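Cfl (Pectobacterium brasiliense, PDB 7A9J) is probably a coronafacic acid ligase of the ATP-dependent AMP-binding (adenylate-forming) enzyme family, activating carboxylic acids for amide formation. Local coordinates at residues 209-219 / 244-254; 334-344 / 378-386. The protein carries 1 engineered substitution. All blocks are in the same frame, centred on the assembly; numbering follows the deposited sequence.

How the contacts relate
Contacts 1 and 2 meet at the pocket that holds the bound indene carboxylic acid, their centres about 16 Å apart. Contact 1 crosses helix 203-214 over helix 240-251, and Leu244 of the second helix touches the ligand. Contact 2 backs segment 334-344, a strand-loop-strand connection most of whose residues from Tyr334 to Pro342 line the same pocket, against strand 376-381 and the chain after it. The two pack directly on each other: Thr213 OG1 lies 3.2 Å from Pro342 CD, Ala209 CB 3.4 Å from Gly340 O, and Leu244 CD1 3.5 Å from that same Gly340 O. Ser333, just before 334-344, hydrogen-bonds the ligand.

Contact 1: 209-219 / 244-254; sequences AVNLTKVTINP and LITFAALQKGY
With chi1 at 169°, Val210 sends CG1 over Ala248 and the amide of Gln251, while CG2 lies beside its own backbone N and runs down to Phe247 CB, 3.7 Å off, at the edge of the phenyl ring. The valine is thus a knob in the hole formed by Leu244, Phe247, Ala248 and Gln251. The helix axes pass 8.5 Å apart at -71°, with Ala248 CB facing the other segment. This methyl takes Lys214 CG at 3.6 Å and also Ile217 CD1. Towards the pocket end, Leu244 sets CD2 against Ala209 CB and its CB near Thr213 OG1; that hydroxyl donates to Ala209 O at 2.7 Å, on the opposite face of the carbonyl from the backbone N of Thr213.

The Lys252 chain bends at chi3 (76°) and carries NZ across to the type I turn from Lys214 to Ile217. There it donates to Ile217 O at 2.8 Å, close to the carbonyl plane, and to Lys214 O at 3.1 Å, tilted further. Lys214 O also accepts from Ile217 N of the turn, from the other face. Beyond, the Tyr254 ring has Lys252 CB over the centre of one face, Ile217 CG2 at its edge, and Pro219 CG 3.7 Å from its CZ. Gly253, with positive phi, closes helix 240-251 in a Schellman motif that turns the chain into Tyr254.

Two waters join Lys214 NZ to Gln251, one through OE1 and one through the backbone O. The chemistry is therefore divided: a largely apolar interface inside, and an ammonium group that ties down two carbonyls of the turn and probably offsets their partial negative charge.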
loop_
_atom_site.group_PDB
_atom_site.type_symbol
_atom_site.label_atom_id
_atom_site.label_comp_id
_atom_site.label_asym_id
_atom_site.label_seq_id
_atom_site.Cartn_x
_atom_site.Cartn_y
_atom_site.Cartn_z
ATOM N N ALA A 209 -4.799 -5.201 13.293
ATOM C CA ALA A 209 -4.129 -4.756 12.078
ATOM C C ALA A 209 -2.874 -3.941 12.390
ATOM O O ALA A 209 -1.864 -4.022 11.665
ATOM C CB ALA A 209 -5.093 -3.936 11.229
ATOM N N VAL A 210 -2.943 -3.084 13.421
ATOM C CA VAL A 210 -1.749 -2.349 13.811
ATOM C C VAL A 210 -0.684 -3.309 14.323
ATOM O O VAL A 210 0.521 -3.135 14.048
ATOM C CB VAL A 210 -2.115 -1.289 14.888
ATOM C CG1 VAL A 210 -0.843 -0.722 15.480
ATOM C CG2 VAL A 210 -2.924 -0.140 14.172
ATOM N N ASN A 211 -1.109 -4.329 15.082
ATOM C CA ASN A 211 -0.167 -5.333 15.591
ATOM C C ASN A 211 0.521 -6.098 14.440
ATOM O O ASN A 211 1.740 -6.348 14.518
ATOM C CB ASN A 211 -0.869 -6.331 16.509
ATOM C CG ASN A 211 -1.179 -5.746 17.895
ATOM O OD1 ASN A 211 -0.664 -4.702 18.269
ATOM N ND2 ASN A 211 -2.032 -6.431 18.647
ATOM N N LEU A 212 -0.211 -6.397 13.366
ATOM C CA LEU A 212 0.435 -6.958 12.169
ATOM C C LEU A 212 1.429 -5.950 11.605
ATOM O O LEU A 212 2.570 -6.295 11.266
ATOM C CB LEU A 212 -0.584 -7.298 11.081
ATOM C CG LEU A 212 -1.457 -8.513 11.425
ATOM C CD1 LEU A 212 -2.700 -8.521 10.544
ATOM C CD2 LEU A 212 -0.613 -9.839 11.208
ATOM N N THR A 213 1.005 -4.692 11.492
ATOM C CA THR A 213 1.858 -3.704 10.843
ATOM C C THR A 213 3.129 -3.441 11.652
ATOM O O THR A 213 4.193 -3.206 11.071
ATOM C CB THR A 213 1.051 -2.389 10.655
ATOM O OG1 THR A 213 -0.168 -2.753 9.945
ATOM C CG2 THR A 213 1.864 -1.412 9.816
ATOM N N LYS A 214 3.011 -3.407 12.983
ATOM C CA LYS A 214 4.182 -3.173 13.841
ATOM C C LYS A 214 5.332 -4.105 13.508
ATOM O O LYS A 214 6.483 -3.652 13.477
ATOM C CB LYS A 214 3.841 -3.359 15.327
ATOM C CG LYS A 214 3.139 -2.126 15.887
ATOM C CD LYS A 214 2.579 -2.443 17.323
ATOM C CE LYS A 214 3.576 -2.913 18.326
ATOM N NZ LYS A 214 2.881 -2.921 19.696
ATOM N N VAL A 215 5.030 -5.393 13.207
ATOM C CA VAL A 215 6.058 -6.415 12.870
ATOM C C VAL A 215 6.808 -6.060 11.587
ATOM O O VAL A 215 7.908 -6.567 11.356
ATOM C CB VAL A 215 5.384 -7.853 12.738
ATOM C CG1 VAL A 215 6.426 -8.960 12.408
ATOM C CG2 VAL A 215 4.692 -8.161 14.043
ATOM N N THR A 216 6.219 -5.234 10.723
ATOM C CA THR A 216 6.832 -4.873 9.456
ATOM C C THR A 216 7.602 -3.564 9.501
ATOM O O THR A 216 8.237 -3.210 8.487
ATOM C CB THR A 216 5.790 -4.766 8.319
ATOM O OG1 THR A 216 5.076 -3.542 8.415
ATOM C CG2 THR A 216 4.800 -5.981 8.335
ATOM N N ILE A 217 7.664 -2.900 10.660
ATOM C CA ILE A 217 8.376 -1.623 10.702
ATOM C C ILE A 217 9.623 -1.825 11.548
ATOM O O ILE A 217 9.548 -1.780 12.794
ATOM C CB ILE A 217 7.526 -0.501 11.303
ATOM C CG1 ILE A 217 6.191 -0.374 10.572
ATOM C CG2 ILE A 217 8.380 0.856 11.273
ATOM C CD1 ILE A 217 5.308 0.729 11.140
ATOM N N ASN A 218 10.766 -1.965 10.887
ATOM C CA ASN A 218 11.997 -2.418 11.542
ATOM C C ASN A 218 13.149 -1.550 11.057
ATOM O O ASN A 218 14.050 -2.007 10.347
ATOM C CB ASN A 218 12.238 -3.919 11.272
ATOM C CG ASN A 218 11.115 -4.757 11.729
ATOM O OD1 ASN A 218 10.865 -4.856 12.930
ATOM N ND2 ASN A 218 10.425 -5.439 10.779
ATOM N N PRO A 219 13.197 -0.284 11.505
ATOM C CA PRO A 219 14.359 0.554 11.188
ATOM C C PRO A 219 15.610 -0.042 11.809
ATOM O O PRO A 219 15.560 -0.710 12.844
ATOM C CB PRO A 219 14.028 1.921 11.849
ATOM C CG PRO A 219 12.890 1.645 12.819
ATOM C CD PRO A 219 12.245 0.339 12.450
ATOM N N LEU A 244 -2.398 2.536 9.105
ATOM C CA LEU A 244 -1.871 1.512 9.971
ATOM C C LEU A 244 -0.405 1.747 10.258
ATOM O O LEU A 244 0.036 1.502 11.390
ATOM C CB LEU A 244 -2.069 0.144 9.323
ATOM C CG LEU A 244 -3.529 -0.292 9.147
ATOM C CD1 LEU A 244 -3.526 -1.733 8.477
ATOM C CD2 LEU A 244 -4.271 -0.396 10.454
ATOM N N ILE A 245 0.367 2.125 9.241
ATOM C CA ILE A 245 1.790 2.406 9.455
ATOM C C ILE A 245 1.945 3.521 10.469
ATOM O O ILE A 245 2.785 3.435 11.357
ATOM C CB ILE A 245 2.478 2.832 8.153
ATOM C CG1 ILE A 245 2.657 1.590 7.258
ATOM C CG2 ILE A 245 3.842 3.448 8.430
ATOM C CD1 ILE A 245 3.001 1.998 5.795
ATOM N N THR A 246 1.125 4.547 10.336
ATOM C CA THR A 246 1.246 5.706 11.231
ATOM C C THR A 246 0.902 5.322 12.682
ATOM O O THR A 246 1.631 5.668 13.619
ATOM C CB THR A 246 0.352 6.823 10.683
ATOM O OG1 THR A 246 0.784 7.167 9.368
ATOM C CG2 THR A 246 0.422 8.126 11.651
ATOM N N PHE A 247 -0.213 4.618 12.906
ATOM C CA PHE A 247 -0.542 4.171 14.240
ATOM C C PHE A 247 0.564 3.278 14.793
ATOM O O PHE A 247 0.958 3.403 15.959
ATOM C CB PHE A 247 -1.852 3.366 14.301
ATOM C CG PHE A 247 -3.091 4.151 13.954
ATOM C CD1 PHE A 247 -3.243 5.518 14.326
ATOM C CD2 PHE A 247 -4.165 3.503 13.408
ATOM C CE1 PHE A 247 -4.428 6.178 14.010
ATOM C CE2 PHE A 247 -5.338 4.176 13.084
ATOM C CZ PHE A 247 -5.502 5.500 13.431
ATOM N N ALA A 248 1.063 2.361 13.959
ATOM C CA ALA A 248 2.044 1.405 14.457
ATOM C C ALA A 248 3.351 2.089 14.799
ATOM O O ALA A 248 3.946 1.766 15.833
ATOM C CB ALA A 248 2.295 0.295 13.385
ATOM N N ALA A 249 3.796 3.042 13.962
ATOM C CA ALA A 249 5.043 3.746 14.236
ATOM C C ALA A 249 4.944 4.543 15.539
ATOM O O ALA A 249 5.824 4.479 16.380
ATOM C CB ALA A 249 5.395 4.748 13.123
ATOM N N LEU A 250 3.857 5.297 15.699
ATOM C CA LEU A 250 3.672 6.086 16.920
ATOM C C LEU A 250 3.603 5.192 18.142
ATOM O O LEU A 250 4.238 5.494 19.150
ATOM C CB LEU A 250 2.418 6.961 16.796
ATOM C CG LEU A 250 2.516 8.020 15.693
ATOM C CD1 LEU A 250 1.134 8.722 15.503
ATOM C CD2 LEU A 250 3.574 9.067 16.071
ATOM N N GLN A 251 2.912 4.053 18.051
ATOM C CA GLN A 251 2.869 3.104 19.169
ATOM C C GLN A 251 4.220 2.476 19.486
ATOM O O GLN A 251 4.500 2.183 20.649
ATOM C CB GLN A 251 1.890 1.982 18.905
ATOM C CG GLN A 251 0.517 2.456 19.049
ATOM C CD GLN A 251 -0.476 1.280 18.778
ATOM O OE1 GLN A 251 -0.217 0.096 19.121
ATOM N NE2 GLN A 251 -1.548 1.610 18.156
ATOM N N LYS A 252 5.101 2.377 18.515
ATOM C CA LYS A 252 6.480 1.963 18.814
ATOM C C LYS A 252 7.362 3.127 19.271
ATOM O O LYS A 252 8.552 2.915 19.564
ATOM C CB LYS A 252 7.057 1.305 17.544
ATOM C CG LYS A 252 6.349 -0.018 17.228
ATOM C CD LYS A 252 6.950 -0.829 15.993
ATOM C CE LYS A 252 8.215 -1.483 16.423
ATOM N NZ LYS A 252 8.618 -2.337 15.372
ATOM N N GLY A 253 6.815 4.334 19.344
ATOM C CA GLY A 253 7.556 5.512 19.782
ATOM C C GLY A 253 8.414 6.167 18.723
ATOM O O GLY A 253 9.225 7.049 19.063
ATOM N N TYR A 254 8.238 5.799 17.454
ATOM C CA TYR A 254 8.950 6.451 16.366
ATOM C C TYR A 254 8.246 7.731 15.970
ATOM O O TYR A 254 7.047 7.894 16.217
ATOM C CB TYR A 254 8.973 5.514 15.152
ATOM C CG TYR A 254 9.561 4.135 15.389
ATOM C CD1 TYR A 254 10.496 3.929 16.388
ATOM C CD2 TYR A 254 9.190 3.051 14.545
ATOM C CE1 TYR A 254 11.049 2.658 16.596
ATOM C CE2 TYR A 254 9.715 1.762 14.753
ATOM C CZ TYR A 254 10.666 1.603 15.762
ATOM O OH TYR A 254 11.223 0.365 15.997
HETATM O O HOH W 1 -2.047 -2.281 18.763
HETATM O O HOH W 2 1.710 -1.026 21.069
HETATM O O HOH W 3 4.713 -0.957 20.902
#

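Contact 2: 334-344 / 378-386; sequences YGQTELGGPVI and LLIRSPAKT. With R4Z (6-ethyl-1-oxidanylidene-indene-4-carboxylic acid), chain B.
The Tyr334 ring presents an edge to Ile380, whose CD1 lies near the ring plane, 3.8 Å from CE1; Leu378 CD2 approaches the hydroxyl end obliquely, and OH itself hydrogen-bonds Asp408. Ile344 and Leu378 meet tip to tip, CD1 to CD2 at 3.7 Å, and Val343 CG2 reaches the end of Ile380 in the same way. Val343 and Ile344 both face Tyr334 in a classic beta bulge, which lets both side chains join this apolar cluster.

At the loop, Ser382 OG is swung anti to its backbone N (chi1 167°) and donates to Leu339 O at 2.8 Å. Ser382 OG in turn accepts from Ala384 N at 3.0 Å, forming an ST turn. A water bridges Glu338 O and Ala384 O. Gly340 packs with its CA 4.0 Å from Ala384 CB.

Pro342 CB lies 3.3 Å from ligand O01, and Gln336 C is as close to C13. Around the contact, strand 404-406 touches Tyr334 and Ile380, strand 198-202 meets Thr337 and Thr386, and helix 203-214 packs on Pro342, Ser382 and Ala384.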
loop_
_atom_site.group_PDB
_atom_site.type_symbol
_atom_site.label_atom_id
_atom_site.label_comp_id
_atom_site.label_asym_id
_atom_site.label_seq_id
_atom_site.Cartn_x
_atom_site.Cartn_y
_atom_site.Cartn_z
ATOM N N TYR A 334 2.727 -7.480 1.922
ATOM C CA TYR A 334 1.664 -7.964 1.065
ATOM C C TYR A 334 0.414 -7.983 1.916
ATOM O O TYR A 334 0.394 -8.629 2.956
ATOM C CB TYR A 334 2.018 -9.357 0.568
ATOM C CG TYR A 334 0.980 -10.134 -0.230
ATOM C CD1 TYR A 334 -0.091 -10.776 0.397
ATOM C CD2 TYR A 334 1.133 -10.307 -1.603
ATOM C CE1 TYR A 334 -0.991 -11.582 -0.354
ATOM C CE2 TYR A 334 0.211 -11.057 -2.346
ATOM C CZ TYR A 334 -0.827 -11.712 -1.709
ATOM O OH TYR A 334 -1.727 -12.505 -2.465
ATOM N N GLY A 335 -0.623 -7.298 1.478
ATOM C CA GLY A 335 -1.812 -7.262 2.314
ATOM C C GLY A 335 -2.902 -6.510 1.597
ATOM O O GLY A 335 -2.703 -5.956 0.503
ATOM N N GLN A 336 -4.078 -6.515 2.224
ATOM C CA GLN A 336 -5.190 -5.792 1.620
ATOM C C GLN A 336 -6.220 -5.494 2.705
ATOM O O GLN A 336 -6.250 -6.125 3.769
ATOM C CB GLN A 336 -5.835 -6.585 0.478
ATOM C CG GLN A 336 -6.417 -7.899 0.916
ATOM C CD GLN A 336 -6.863 -8.747 -0.299
ATOM O OE1 GLN A 336 -6.099 -9.569 -0.801
ATOM N NE2 GLN A 336 -8.072 -8.508 -0.793
ATOM N N THR A 337 -7.102 -4.550 2.383
ATOM C CA THR A 337 -8.078 -4.076 3.369
ATOM C C THR A 337 -8.961 -5.196 3.912
ATOM O O THR A 337 -9.233 -5.240 5.106
ATOM C CB THR A 337 -8.910 -2.980 2.698
ATOM O OG1 THR A 337 -7.974 -1.962 2.290
ATOM C CG2 THR A 337 -9.890 -2.347 3.707
ATOM N N GLU A 338 -9.416 -6.127 3.051
ATOM C CA GLU A 338 -10.283 -7.214 3.538
ATOM C C GLU A 338 -9.588 -8.104 4.563
ATOM O O GLU A 338 -10.238 -8.756 5.375
ATOM C CB GLU A 338 -10.737 -8.061 2.358
ATOM C CG GLU A 338 -11.585 -7.296 1.376
ATOM C CD GLU A 338 -10.829 -6.554 0.237
ATOM O OE1 GLU A 338 -9.595 -6.230 0.319
ATOM O OE2 GLU A 338 -11.539 -6.279 -0.768
ATOM N N LEU A 339 -8.277 -8.152 4.543
ATOM C CA LEU A 339 -7.513 -8.940 5.497
ATOM C C LEU A 339 -7.104 -8.107 6.694
ATOM O O LEU A 339 -6.238 -8.519 7.473
ATOM C CB LEU A 339 -6.271 -9.500 4.813
ATOM C CG LEU A 339 -6.721 -10.513 3.781
ATOM C CD1 LEU A 339 -5.494 -10.994 3.023
ATOM C CD2 LEU A 339 -7.457 -11.692 4.518
ATOM N N GLY A 340 -7.669 -6.909 6.809
ATOM C CA GLY A 340 -7.373 -6.082 7.990
ATOM C C GLY A 340 -6.089 -5.287 7.867
ATOM O O GLY A 340 -6.089 -4.049 7.960
ATOM N N GLY A 341 -5.004 -5.970 7.586
ATOM C CA GLY A 341 -3.722 -5.348 7.440
ATOM C C GLY A 341 -2.754 -6.144 6.572
ATOM O O GLY A 341 -3.139 -7.022 5.839
ATOM N N PRO A 342 -1.490 -5.781 6.631
ATOM C CA PRO A 342 -0.421 -6.631 6.077
ATOM C C PRO A 342 -0.538 -8.048 6.639
ATOM O O PRO A 342 -0.719 -8.261 7.854
ATOM C CB PRO A 342 0.874 -5.973 6.600
ATOM C CG PRO A 342 0.404 -4.559 7.026
ATOM C CD PRO A 342 -0.974 -4.810 7.614
ATOM N N VAL A 343 -0.328 -9.042 5.766
ATOM C CA VAL A 343 -0.351 -10.412 6.274
ATOM C C VAL A 343 0.900 -11.204 5.954
ATOM O O VAL A 343 1.139 -12.226 6.586
ATOM C CB VAL A 343 -1.586 -11.177 5.734
ATOM C CG1 VAL A 343 -2.856 -10.542 6.393
ATOM C CG2 VAL A 343 -1.671 -11.130 4.189
ATOM N N ILE A 344 1.647 -10.833 4.932
ATOM C CA ILE A 344 2.845 -11.559 4.541
ATOM C C ILE A 344 3.947 -10.524 4.356
ATOM O O ILE A 344 3.725 -9.473 3.751
ATOM C CB ILE A 344 2.603 -12.391 3.256
ATOM C CG1 ILE A 344 1.638 -13.524 3.564
ATOM C CG2 ILE A 344 3.938 -12.969 2.772
ATOM C CD1 ILE A 344 0.969 -14.190 2.279
ATOM N N LEU A 378 -2.924 -19.253 -3.288
ATOM C CA LEU A 378 -2.750 -18.818 -1.907
ATOM C C LEU A 378 -4.088 -18.344 -1.351
ATOM O O LEU A 378 -4.709 -17.429 -1.915
ATOM C CB LEU A 378 -1.733 -17.690 -1.827
ATOM C CG LEU A 378 -1.575 -17.016 -0.500
ATOM C CD1 LEU A 378 -1.136 -18.055 0.505
ATOM C CD2 LEU A 378 -0.540 -15.887 -0.698
ATOM N N LEU A 379 -4.518 -18.984 -0.265
ATOM C CA LEU A 379 -5.671 -18.594 0.534
ATOM C C LEU A 379 -5.199 -18.120 1.904
ATOM O O LEU A 379 -4.269 -18.687 2.478
ATOM C CB LEU A 379 -6.625 -19.782 0.709
ATOM C CG LEU A 379 -6.985 -20.624 -0.519
ATOM C CD1 LEU A 379 -8.046 -21.663 -0.196
ATOM C CD2 LEU A 379 -7.450 -19.693 -1.576
ATOM N N ILE A 380 -5.839 -17.087 2.450
ATOM C CA ILE A 380 -5.313 -16.457 3.661
ATOM C C ILE A 380 -6.448 -16.216 4.645
ATOM O O ILE A 380 -7.527 -15.756 4.260
ATOM C CB ILE A 380 -4.574 -15.125 3.384
ATOM C CG1 ILE A 380 -3.405 -15.359 2.414
ATOM C CG2 ILE A 380 -4.049 -14.492 4.735
ATOM C CD1 ILE A 380 -2.911 -14.064 1.826
ATOM N N ARG A 381 -6.196 -16.515 5.917
ATOM C CA ARG A 381 -7.031 -16.032 6.998
ATOM C C ARG A 381 -6.186 -15.158 7.936
ATOM O O ARG A 381 -5.082 -15.549 8.335
ATOM C CB ARG A 381 -7.667 -17.214 7.740
ATOM C CG ARG A 381 -8.788 -16.821 8.677
ATOM C CD ARG A 381 -9.742 -18.048 8.806
ATOM N NE ARG A 381 -9.034 -19.202 9.355
ATOM C CZ ARG A 381 -9.525 -20.437 9.404
ATOM N NH1 ARG A 381 -10.740 -20.682 8.936
ATOM N NH2 ARG A 381 -8.798 -21.424 9.929
ATOM N N SER A 382 -6.691 -13.988 8.249
ATOM C CA SER A 382 -5.897 -13.007 9.002
ATOM C C SER A 382 -6.358 -12.914 10.462
ATOM O O SER A 382 -7.547 -13.132 10.749
ATOM C CB SER A 382 -6.006 -11.626 8.337
ATOM O OG SER A 382 -5.489 -10.625 9.219
ATOM N N PRO A 383 -5.442 -12.655 11.411
ATOM C CA PRO A 383 -5.880 -12.414 12.797
ATOM C C PRO A 383 -6.580 -11.091 12.964
ATOM O O PRO A 383 -7.242 -10.881 13.997
ATOM C CB PRO A 383 -4.574 -12.463 13.604
ATOM C CG PRO A 383 -3.546 -11.909 12.645
ATOM C CD PRO A 383 -3.977 -12.537 11.290
ATOM N N ALA A 384 -6.467 -10.186 11.992
ATOM C CA ALA A 384 -7.254 -8.955 12.009
ATOM C C ALA A 384 -8.529 -9.219 11.219
ATOM O O ALA A 384 -8.550 -9.158 9.986
ATOM C CB ALA A 384 -6.452 -7.780 11.471
ATOM N N LYS A 385 -9.581 -9.543 11.943
ATOM C CA LYS A 385 -10.870 -9.892 11.362
ATOM C C LYS A 385 -11.707 -8.647 11.150
ATOM O O LYS A 385 -12.160 -8.013 12.124
ATOM C CB LYS A 385 -11.619 -10.852 12.273
ATOM C CG LYS A 385 -10.793 -11.976 12.751
ATOM C CD LYS A 385 -10.814 -13.058 11.745
ATOM C CE LYS A 385 -10.241 -14.315 12.364
ATOM N NZ LYS A 385 -9.655 -15.018 11.211
ATOM N N THR A 386 -11.969 -8.325 9.888
ATOM C CA THR A 386 -12.938 -7.284 9.586
ATOM C C THR A 386 -14.344 -7.778 9.930
ATOM O O THR A 386 -14.622 -8.977 9.971
ATOM C CB THR A 386 -12.827 -6.864 8.125
ATOM O OG1 THR A 386 -13.038 -8.020 7.297
ATOM C CG2 THR A 386 -11.413 -6.322 7.863
HETATM C C13 R4Z B . -4.473 -3.181 4.242
HETATM C C15 R4Z B . -2.100 -3.681 3.499
HETATM C C02 R4Z B . 0.327 -4.014 2.631
HETATM C C03 R4Z B . 1.147 -3.624 1.572
HETATM C C04 R4Z B . 0.233 -2.831 0.636
HETATM C C05 R4Z B . -1.028 -3.539 2.633
HETATM C C06 R4Z B . -1.170 -2.775 1.448
HETATM C C07 R4Z B . -2.393 -2.162 1.200
HETATM C C08 R4Z B . -2.570 -1.327 -0.078
HETATM C C11 R4Z B . -3.450 -2.281 2.101
HETATM C C12 R4Z B . -3.321 -3.042 3.270
HETATM C C14 R4Z B . -4.609 -1.903 5.120
HETATM O O01 R4Z B . 0.746 -4.725 3.507
HETATM O O09 R4Z B . -3.569 -0.560 -0.134
HETATM O O10 R4Z B . -1.769 -1.399 -1.064
HETATM O O HOH W 4 -9.852 -10.154 7.972
#